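Local coordinates for hypothetical conserved protein, GK1056 (Geobacillus kaustophilus, PDB 2QYH) that is of unknown function but may act as a magnesium-dependent phosphatase of the haloacid dehalogenase type, at residues T43-A46 with P47-E51; P117-H120 with V121-S125; L209-I212 with E213-S216. All coordinates share one frame; numbering follows the deposited sequence.

Contact 1. Residues T43-A46 with P47-E51; sequences TGRA and PFMFE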
ATOM      1  N   THR D  43      11.689  -6.036  -8.188  1.00 28.75           N
ATOM      2  CA  THR D  43      11.659  -4.594  -8.375  1.00 28.75           C
ATOM      3  C   THR D  43      12.832  -3.872  -7.723  1.00 28.75           C
ATOM      4  O   THR D  43      13.554  -4.441  -6.908  1.00 27.75           O
ATOM      5  CB  THR D  43      10.349  -4.021  -7.791  1.00 20.81           C
ATOM      6  OG1 THR D  43      10.291  -2.608  -8.009  1.00 18.81           O
ATOM      7  CG2 THR D  43      10.280  -4.298  -6.298  1.00 18.81           C
ATOM      8  N   GLY D  44      13.015  -2.611  -8.094  1.00 29.20           N
ATOM      9  CA  GLY D  44      14.085  -1.828  -7.513  1.00 30.20           C
ATOM     10  C   GLY D  44      13.580  -1.113  -6.272  1.00 31.20           C
ATOM     11  O   GLY D  44      14.356  -0.521  -5.521  1.00 31.20           O
ATOM     12  N   ARG D  45      12.270  -1.184  -6.054  1.00 32.24           N
ATOM     13  CA  ARG D  45      11.633  -0.533  -4.914  1.00 33.24           C
ATOM     14  C   ARG D  45      11.962  -1.154  -3.568  1.00 32.24           C
ATOM     15  O   ARG D  45      12.467  -2.276  -3.479  1.00 32.24           O
ATOM     16  CB  ARG D  45      10.117  -0.549  -5.076  1.00 41.73           C
ATOM     17  CG  ARG D  45       9.620   0.083  -6.337  1.00 43.73           C
ATOM     18  CD  ARG D  45       8.118   0.057  -6.357  1.00 47.73           C
ATOM     19  NE  ARG D  45       7.575   0.609  -7.592  1.00 49.73           N
ATOM     20  CZ  ARG D  45       6.280   0.805  -7.807  1.00 51.73           C
ATOM     21  NH1 ARG D  45       5.388   0.497  -6.868  1.00 49.73           N
ATOM     22  NH2 ARG D  45       5.880   1.317  -8.958  1.00 52.73           N
ATOM     23  N   ALA D  46      11.660  -0.398  -2.518  1.00 27.81           N
ATOM     24  CA  ALA D  46      11.869  -0.846  -1.150  1.00 27.81           C
ATOM     25  C   ALA D  46      10.643  -1.676  -0.779  1.00 28.81           C
ATOM     26  O   ALA D  46       9.545  -1.420  -1.263  1.00 28.81           O
ATOM     27  CB  ALA D  46      11.974   0.350  -0.226  1.00 15.85           C
ATOM     28  N   PRO D  47      10.813  -2.684   0.077  1.00 38.14           N
ATOM     29  CA  PRO D  47       9.657  -3.499   0.457  1.00 38.14           C
ATOM     30  C   PRO D  47       8.410  -2.672   0.812  1.00 39.14           C
ATOM     31  O   PRO D  47       7.320  -2.926   0.295  1.00 40.14           O
ATOM     32  CB  PRO D  47      10.183  -4.299   1.639  1.00 34.90           C
ATOM     33  CG  PRO D  47      11.622  -4.537   1.246  1.00 34.90           C
ATOM     34  CD  PRO D  47      12.052  -3.184   0.697  1.00 34.90           C
ATOM     35  N   PHE D  48       8.576  -1.673   1.675  1.00 32.08           N
ATOM     36  CA  PHE D  48       7.458  -0.841   2.099  1.00 32.08           C
ATOM     37  C   PHE D  48       6.826  -0.005   0.997  1.00 32.08           C
ATOM     38  O   PHE D  48       5.802   0.637   1.217  1.00 31.08           O
ATOM     39  CB  PHE D  48       7.867   0.083   3.256  1.00 33.27           C
ATOM     40  CG  PHE D  48       8.907   1.107   2.895  1.00 33.27           C
ATOM     41  CD1 PHE D  48      10.259   0.863   3.125  1.00 34.27           C
ATOM     42  CD2 PHE D  48       8.536   2.323   2.322  1.00 35.27           C
ATOM     43  CE1 PHE D  48      11.228   1.817   2.790  1.00 34.27           C
ATOM     44  CE2 PHE D  48       9.500   3.284   1.982  1.00 34.27           C
ATOM     45  CZ  PHE D  48      10.845   3.029   2.216  1.00 34.27           C
HETATM   46  N   MSE D  49       7.423  -0.009  -0.189  1.00 36.82           N
HETATM   47  CA  MSE D  49       6.888   0.772  -1.298  1.00 36.82           C
HETATM   48  C   MSE D  49       5.931  -0.007  -2.187  1.00 36.82           C
HETATM   49  O   MSE D  49       5.444   0.523  -3.187  1.00 50.80           O
HETATM   50  CB  MSE D  49       8.025   1.336  -2.147  1.00 61.39           C
HETATM   51  CG  MSE D  49       8.619   2.624  -1.611  1.00 61.39           C
HETATM   52 SE   MSE D  49      10.199   3.179  -2.583  1.00 61.39          SE
HETATM   53  CE  MSE D  49       9.431   3.497  -4.335  1.00 61.39           C
ATOM     54  N   PHE D  50       5.670  -1.264  -1.840  1.00 35.59           N
ATOM     55  CA  PHE D  50       4.746  -2.070  -2.633  1.00 35.59           C
ATOM     56  C   PHE D  50       4.115  -3.194  -1.819  1.00 36.59           C
ATOM     57  O   PHE D  50       3.808  -4.273  -2.333  1.00 36.59           O
ATOM     58  CB  PHE D  50       5.436  -2.620  -3.900  1.00 29.38           C
ATOM     59  CG  PHE D  50       6.504  -3.652  -3.639  1.00 28.38           C
ATOM     60  CD1 PHE D  50       6.239  -5.008  -3.830  1.00 27.38           C
ATOM     61  CD2 PHE D  50       7.794  -3.264  -3.269  1.00 26.38           C
ATOM     62  CE1 PHE D  50       7.240  -5.967  -3.666  1.00 26.38           C
ATOM     63  CE2 PHE D  50       8.810  -4.216  -3.100  1.00 25.38           C
ATOM     64  CZ  PHE D  50       8.529  -5.575  -3.302  1.00 27.38           C
ATOM     65  N   GLU D  51       3.912  -2.914  -0.537  1.00 40.31           N
ATOM     66  CA  GLU D  51       3.306  -3.877   0.366  1.00 41.31           C
ATOM     67  C   GLU D  51       1.809  -4.013   0.074  1.00 41.31           C
ATOM     68  O   GLU D  51       1.248  -5.101   0.194  1.00 41.31           O
ATOM     69  CB  GLU D  51       3.505  -3.431   1.807  1.00 40.54           C
ATOM     70  CG  GLU D  51       3.111  -4.464   2.830  1.00 42.54           C
ATOM     71  CD  GLU D  51       3.219  -3.931   4.238  1.00 45.54           C
ATOM     72  OE1 GLU D  51       4.247  -3.292   4.562  1.00 47.54           O
ATOM     73  OE2 GLU D  51       2.278  -4.155   5.025  1.00 47.54           O
TER
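This is a local, buried contact in the turn that leads from strand 38-42 of a HAD-type core to helix 51-57, and it illustrates how a loop beside a probable active site is folded back on itself. The threonine that follows the strand probably corresponds to motif II of HAD enzymes, which in relatives lies near the substrate phosphate. Here Thr-43 opens an ST turn: its OG1, anti to the backbone N (chi1 -178°), accepts the N-H of Arg-45 at 3.1 Å. The same torsion sets CG2 between the backbone N and the carbonyl carbon, over one face of the Phe-50 ring, 4.0 Å from the ring centroid in a CH-pi contact. A valine in place of Thr-43 would probably leave the N-H of Arg-45 without its hydroxyl acceptor and let the turn relax, even if a methyl group still met the ring. Phe-50, the N-cap residue of helix 51-57, also meets Phe-62 edge-to-face. Arg-45 runs extended past Met-49, the two side chains crossing at about a right angle, with Arg-45 CG 4.0 Å from Met-49 CE; its guanidinium forms a salt bridge with Asp-11 of a probable HAD-type DxDx(T/V) signature and is hydrogen-bonded to a glycerol, probably from the crystallisation liquor. Farther on, CB of Ala-46 lies over one face of the Phe-48 ring, while Lys-55 of the second subunit makes a cation-pi contact with that ring. The 3-10 segment opens with Met-49 N donating to Ala-46 O at 2.8 Å, and this same Ala-46 O sits at the edge of the Phe-50 ring, near its plane.

Contact 2. Residues P117-H120 with V121-S125; sequences PHIH and VSMAS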
ATOM      1  N   PRO D 117      14.230  21.030  -0.540  1.00 53.97           N
ATOM      2  CA  PRO D 117      13.435  21.098  -1.766  1.00 53.97           C
ATOM      3  C   PRO D 117      13.655  20.024  -2.817  1.00 52.97           C
ATOM      4  O   PRO D 117      12.740  19.763  -3.597  1.00 53.97           O
ATOM      5  CB  PRO D 117      13.743  22.508  -2.287  1.00 40.32           C
ATOM      6  CG  PRO D 117      15.172  22.650  -1.903  1.00 40.32           C
ATOM      7  CD  PRO D 117      15.088  22.224  -0.433  1.00 40.32           C
ATOM      8  N   HIS D 118      14.826  19.403  -2.897  1.00 54.13           N
ATOM      9  CA  HIS D 118      14.981  18.341  -3.928  1.00 53.13           C
ATOM     10  C   HIS D 118      14.336  17.044  -3.463  1.00 53.13           C
ATOM     11  O   HIS D 118      13.873  16.229  -4.270  1.00 52.13           O
ATOM     12  CB  HIS D 118      16.439  18.043  -4.288  1.00 51.04           C
ATOM     13  CG  HIS D 118      17.081  19.089  -5.143  1.00 53.04           C
ATOM     14  ND1 HIS D 118      16.362  19.993  -5.900  1.00 54.04           N
ATOM     15  CD2 HIS D 118      18.386  19.364  -5.374  1.00 53.04           C
ATOM     16  CE1 HIS D 118      17.195  20.778  -6.557  1.00 53.04           C
ATOM     17  NE2 HIS D 118      18.428  20.418  -6.256  1.00 52.04           N
ATOM     18  N   ILE D 119      14.342  16.847  -2.153  1.00 60.98           N
ATOM     19  CA  ILE D 119      13.736  15.672  -1.576  1.00 59.98           C
ATOM     20  C   ILE D 119      12.232  15.779  -1.794  1.00 59.98           C
ATOM     21  O   ILE D 119      11.628  14.852  -2.326  1.00 59.98           O
ATOM     22  CB  ILE D 119      14.064  15.558  -0.077  1.00 33.77           C
ATOM     23  CG1 ILE D 119      15.576  15.366   0.104  1.00 31.77           C
ATOM     24  CG2 ILE D 119      13.291  14.398   0.542  1.00 32.77           C
ATOM     25  CD1 ILE D 119      15.997  14.952   1.502  1.00 27.77           C
ATOM     26  N   HIS D 120      11.639  16.916  -1.419  1.00 49.33           N
ATOM     27  CA  HIS D 120      10.198  17.133  -1.582  1.00 48.33           C
ATOM     28  C   HIS D 120       9.737  16.784  -2.999  1.00 48.33           C
ATOM     29  O   HIS D 120       8.882  15.923  -3.186  1.00 48.33           O
ATOM     30  CB  HIS D 120       9.804  18.596  -1.280  1.00 43.31           C
ATOM     31  CG  HIS D 120       9.838  18.969   0.175  1.00 44.31           C
ATOM     32  ND1 HIS D 120       8.912  18.514   1.091  1.00 43.31           N
ATOM     33  CD2 HIS D 120      10.673  19.785   0.863  1.00 44.31           C
ATOM     34  CE1 HIS D 120       9.176  19.032   2.279  1.00 44.31           C
ATOM     35  NE2 HIS D 120      10.240  19.807   2.168  1.00 44.31           N
ATOM     36  N   VAL D 121      10.322  17.441  -3.991  1.00 43.82           N
ATOM     37  CA  VAL D 121       9.954  17.243  -5.389  1.00 43.82           C
ATOM     38  C   VAL D 121      10.139  15.841  -5.956  1.00 42.82           C
ATOM     39  O   VAL D 121       9.186  15.238  -6.476  1.00 43.82           O
ATOM     40  CB  VAL D 121      10.719  18.235  -6.285  1.00 52.47           C
ATOM     41  CG1 VAL D 121      10.605  17.840  -7.739  1.00 52.47           C
ATOM     42  CG2 VAL D 121      10.163  19.627  -6.078  1.00 53.47           C
ATOM     43  N   SER D 122      11.362  15.327  -5.880  1.00 48.53           N
ATOM     44  CA  SER D 122      11.651  14.003  -6.414  1.00 47.53           C
ATOM     45  C   SER D 122      10.847  12.919  -5.704  1.00 47.53           C
ATOM     46  O   SER D 122      10.454  11.926  -6.314  1.00 47.53           O
ATOM     47  CB  SER D 122      13.139  13.695  -6.284  1.00 38.68           C
ATOM     48  OG  SER D 122      13.493  13.537  -4.922  1.00 38.68           O
HETATM   49  N   MSE D 123      10.605  13.110  -4.411  1.00 34.94           N
HETATM   50  CA  MSE D 123       9.852  12.138  -3.623  1.00 34.94           C
HETATM   51  C   MSE D 123       8.331  12.240  -3.785  1.00 34.94           C
HETATM   52  O   MSE D 123       7.615  11.246  -3.656  1.00 52.20           O
HETATM   53  CB  MSE D 123      10.206  12.273  -2.144  1.00 67.65           C
HETATM   54  CG  MSE D 123      11.662  12.010  -1.823  1.00 67.65           C
HETATM   55 SE   MSE D 123      12.234  10.160  -1.996  1.00 67.65          SE
HETATM   56  CE  MSE D 123      10.538   9.269  -2.171  1.00 67.65           C
ATOM     57  N   ALA D 124       7.838  13.442  -4.047  1.00 46.37           N
ATOM     58  CA  ALA D 124       6.412  13.622  -4.223  1.00 45.37           C
ATOM     59  C   ALA D 124       6.030  12.891  -5.502  1.00 45.37           C
ATOM     60  O   ALA D 124       4.907  12.400  -5.646  1.00 46.37           O
ATOM     61  CB  ALA D 124       6.087  15.095  -4.333  1.00 34.36           C
ATOM     62  N   SER D 125       6.981  12.814  -6.428  1.00 37.70           N
ATOM     63  CA  SER D 125       6.730  12.140  -7.691  1.00 37.70           C
ATOM     64  C   SER D 125       6.582  10.633  -7.486  1.00 37.70           C
ATOM     65  O   SER D 125       5.981   9.943  -8.312  1.00 37.70           O
ATOM     66  CB  SER D 125       7.850  12.439  -8.693  1.00 46.36           C
ATOM     67  OG  SER D 125       9.082  11.884  -8.286  1.00 47.36           O
TER
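Ile-119 and Met-123 stand one turn apart on helix 117-124 and run next to each other with a common direction, a worked case of how i and i+4 side chains share one flank of a helix. The touch is made by the CG2 branch of Ile-119, 3.7 Å from CG of Met-123, although the fine placement of that CG is uncertain. Ile-119 places CG2 anti to its own N and CG1 beside it, and the chain of Met-123, a selenomethionine, is bent beyond CG. Ile-119 also packs on His-130 and Pro-131.

Ser-122 is turned differently. Its OG, held between the backbone N and the carbonyl carbon (chi1 69°), folds back along the helix and donates to His-118 O at 2.8 Å. That carbonyl also accepts the N-H of Ser-122 at 3.1 Å, so two donors of one residue grip a single oxygen, the hydroxyl tilted 19° from the carbonyl plane. The side chain of Ser-122 meets Trp-170 and His-171 of strand 165-171.

His-120 departs from the helix in another direction: its NE2 is hydrogen-bonded to Asp-115 and its ring meets that of His-130, while Arg-30 of the second subunit packs on it. Along the backbone, Ala-124 N donates to His-120 O at 2.8 Å. A serine hydroxyl returned to the carbonyl four residues earlier is a familiar feature of alpha-helices, here in one that packs against the five-stranded antiparallel sheet.

Contact 3. Residues L209-I212 with E213-S216; sequences LNDI and EMLS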
ATOM      1  N   LEU D 209      12.663  -0.802 -19.757  1.00 33.78           N
ATOM      2  CA  LEU D 209      14.080  -1.018 -20.015  1.00 33.78           C
ATOM      3  C   LEU D 209      14.795  -1.601 -18.799  1.00 33.78           C
ATOM      4  O   LEU D 209      15.779  -2.331 -18.938  1.00 34.78           O
ATOM      5  CB  LEU D 209      14.726   0.304 -20.415  1.00 25.39           C
ATOM      6  CG  LEU D 209      14.061   1.048 -21.581  1.00 26.39           C
ATOM      7  CD1 LEU D 209      14.674   2.430 -21.706  1.00 25.39           C
ATOM      8  CD2 LEU D 209      14.225   0.249 -22.879  1.00 25.39           C
ATOM      9  N   ASN D 210      14.308  -1.282 -17.603  1.00 34.26           N
ATOM     10  CA  ASN D 210      14.934  -1.813 -16.395  1.00 34.26           C
ATOM     11  C   ASN D 210      14.620  -3.304 -16.234  1.00 34.26           C
ATOM     12  O   ASN D 210      15.158  -3.978 -15.354  1.00 34.26           O
ATOM     13  CB  ASN D 210      14.493  -1.015 -15.158  1.00 61.63           C
ATOM     14  CG  ASN D 210      13.020  -1.165 -14.847  1.00 62.63           C
ATOM     15  OD1 ASN D 210      12.247  -1.697 -15.640  1.00 62.63           O
ATOM     16  ND2 ASN D 210      12.620  -0.679 -13.680  1.00 65.63           N
ATOM     17  N   ASP D 211      13.766  -3.814 -17.115  1.00 31.14           N
ATOM     18  CA  ASP D 211      13.395  -5.215 -17.099  1.00 31.14           C
ATOM     19  C   ASP D 211      14.192  -6.041 -18.107  1.00 32.14           C
ATOM     20  O   ASP D 211      14.073  -7.270 -18.136  1.00 32.14           O
ATOM     21  CB  ASP D 211      11.905  -5.374 -17.402  1.00 34.50           C
ATOM     22  CG  ASP D 211      11.024  -4.795 -16.316  1.00 34.50           C
ATOM     23  OD1 ASP D 211      11.271  -5.110 -15.133  1.00 35.50           O
ATOM     24  OD2 ASP D 211      10.080  -4.038 -16.636  1.00 32.50           O
ATOM     25  N   ILE D 212      15.004  -5.378 -18.927  1.00 27.49           N
ATOM     26  CA  ILE D 212      15.773  -6.078 -19.948  1.00 27.49           C
ATOM     27  C   ILE D 212      16.721  -7.147 -19.439  1.00 28.49           C
ATOM     28  O   ILE D 212      16.713  -8.273 -19.942  1.00 29.49           O
ATOM     29  CB  ILE D 212      16.562  -5.089 -20.833  1.00 26.57           C
ATOM     30  CG1 ILE D 212      15.594  -4.347 -21.764  1.00 25.57           C
ATOM     31  CG2 ILE D 212      17.610  -5.832 -21.644  1.00 24.57           C
ATOM     32  CD1 ILE D 212      16.240  -3.255 -22.583  1.00 22.57           C
ATOM     33  N   GLU D 213      17.540  -6.812 -18.449  1.00 32.88           N
ATOM     34  CA  GLU D 213      18.480  -7.794 -17.923  1.00 33.88           C
ATOM     35  C   GLU D 213      17.726  -8.999 -17.370  1.00 33.88           C
ATOM     36  O   GLU D 213      18.073 -10.146 -17.650  1.00 34.88           O
ATOM     37  CB  GLU D 213      19.352  -7.178 -16.830  1.00 32.61           C
ATOM     38  CG  GLU D 213      20.336  -8.159 -16.226  1.00 33.61           C
ATOM     39  CD  GLU D 213      20.962  -7.640 -14.952  1.00 34.61           C
ATOM     40  OE1 GLU D 213      20.228  -7.012 -14.148  1.00 38.61           O
ATOM     41  OE2 GLU D 213      22.175  -7.871 -14.749  1.00 36.61           O
HETATM   42  N   MSE D 214      16.687  -8.729 -16.589  1.00 27.29           N
HETATM   43  CA  MSE D 214      15.869  -9.784 -16.003  1.00 27.29           C
HETATM   44  C   MSE D 214      15.303 -10.705 -17.078  1.00 27.29           C
HETATM   45  O   MSE D 214      15.440 -11.931 -17.006  1.00 36.47           O
HETATM   46  CB  MSE D 214      14.720  -9.175 -15.201  1.00 52.93           C
HETATM   47  CG  MSE D 214      13.591 -10.142 -14.932  1.00 52.93           C
HETATM   48 SE   MSE D 214      12.228  -9.378 -13.829  1.00 52.93          SE
HETATM   49  CE  MSE D 214      11.129  -8.518 -15.166  1.00 52.93           C
ATOM     50  N   LEU D 215      14.673 -10.093 -18.075  1.00 30.22           N
ATOM     51  CA  LEU D 215      14.058 -10.816 -19.182  1.00 29.22           C
ATOM     52  C   LEU D 215      15.012 -11.695 -19.988  1.00 29.22           C
ATOM     53  O   LEU D 215      14.659 -12.803 -20.389  1.00 29.22           O
ATOM     54  CB  LEU D 215      13.368  -9.821 -20.114  1.00 32.71           C
ATOM     55  CG  LEU D 215      11.859  -9.972 -20.243  1.00 33.71           C
ATOM     56  CD1 LEU D 215      11.225  -9.950 -18.871  1.00 32.71           C
ATOM     57  CD2 LEU D 215      11.311  -8.858 -21.101  1.00 33.71           C
ATOM     58  N   SER D 216      16.223 -11.211 -20.231  1.00 38.04           N
ATOM     59  CA  SER D 216      17.170 -11.999 -21.004  1.00 38.04           C
ATOM     60  C   SER D 216      17.826 -13.070 -20.144  1.00 38.04           C
ATOM     61  O   SER D 216      18.286 -14.091 -20.653  1.00 38.04           O
ATOM     62  CB  SER D 216      18.244 -11.099 -21.598  1.00 35.72           C
ATOM     63  OG  SER D 216      18.984 -10.499 -20.558  1.00 37.72           O
TER
HETATM   64  O   HOH W   1      17.535  -4.001 -17.904  1.00 25.15           O
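An acidic loop of the HAD core passes here into helix 212-217, where Asp-211 and Met-214 touch. The loop follows strand 202-206 and is consistent with the family's motif IV, whose aspartates usually help to bind magnesium. The two side chains run alongside each other in a common direction; the methyl CE of Met-214, a selenomethionine bent at its last torsion (chi3 87°), comes 3.4 Å from OD1 of Asp-211. That oxygen is paired with Lys-184 in a salt bridge, and OD2 accepts from the backbone N-H groups of Asp-207 and Gly-208, so the carboxylate is held at both oxygens. Asp-9, a like charge, lies close to OD2.

The helix starts with Leu-215 N donating to Asp-211 O at 2.9 Å, followed by Ser-216 N to Ile-212 O at 3.0 Å. A water bridges the bend ahead of them: it donates to Leu-209 O at 2.6 Å and accepts from Glu-213 N at 2.9 Å.

Around this turn, Ile-212 and Leu-215 pack on helix 229-234, whereas Met-214 rests on Ile-188 and Glu-213 on Ala-185, both of helix 184-195.

Overall arrangement
All three contacts are local, yet their chemistry follows their place in the fold. Contact 1 is the most buried, its centre about 7 Å from the centre of the chain, and relies on aromatic faces and a turn; contact 3 is partly buried at a loop-to-helix junction following another strand of the same mixed sheet. The two do not touch, but both reach the probable DxDx(T/V) signature: Arg-45 pairs with Asp-11 in a salt bridge, whereas Asp-211 lies close to the like-charged Asp-9. Contact 2, about 27 Å from contact 3 between centres, belongs to a peripheral helix beside the separate antiparallel sheet, and rests mainly on regular helix bonding.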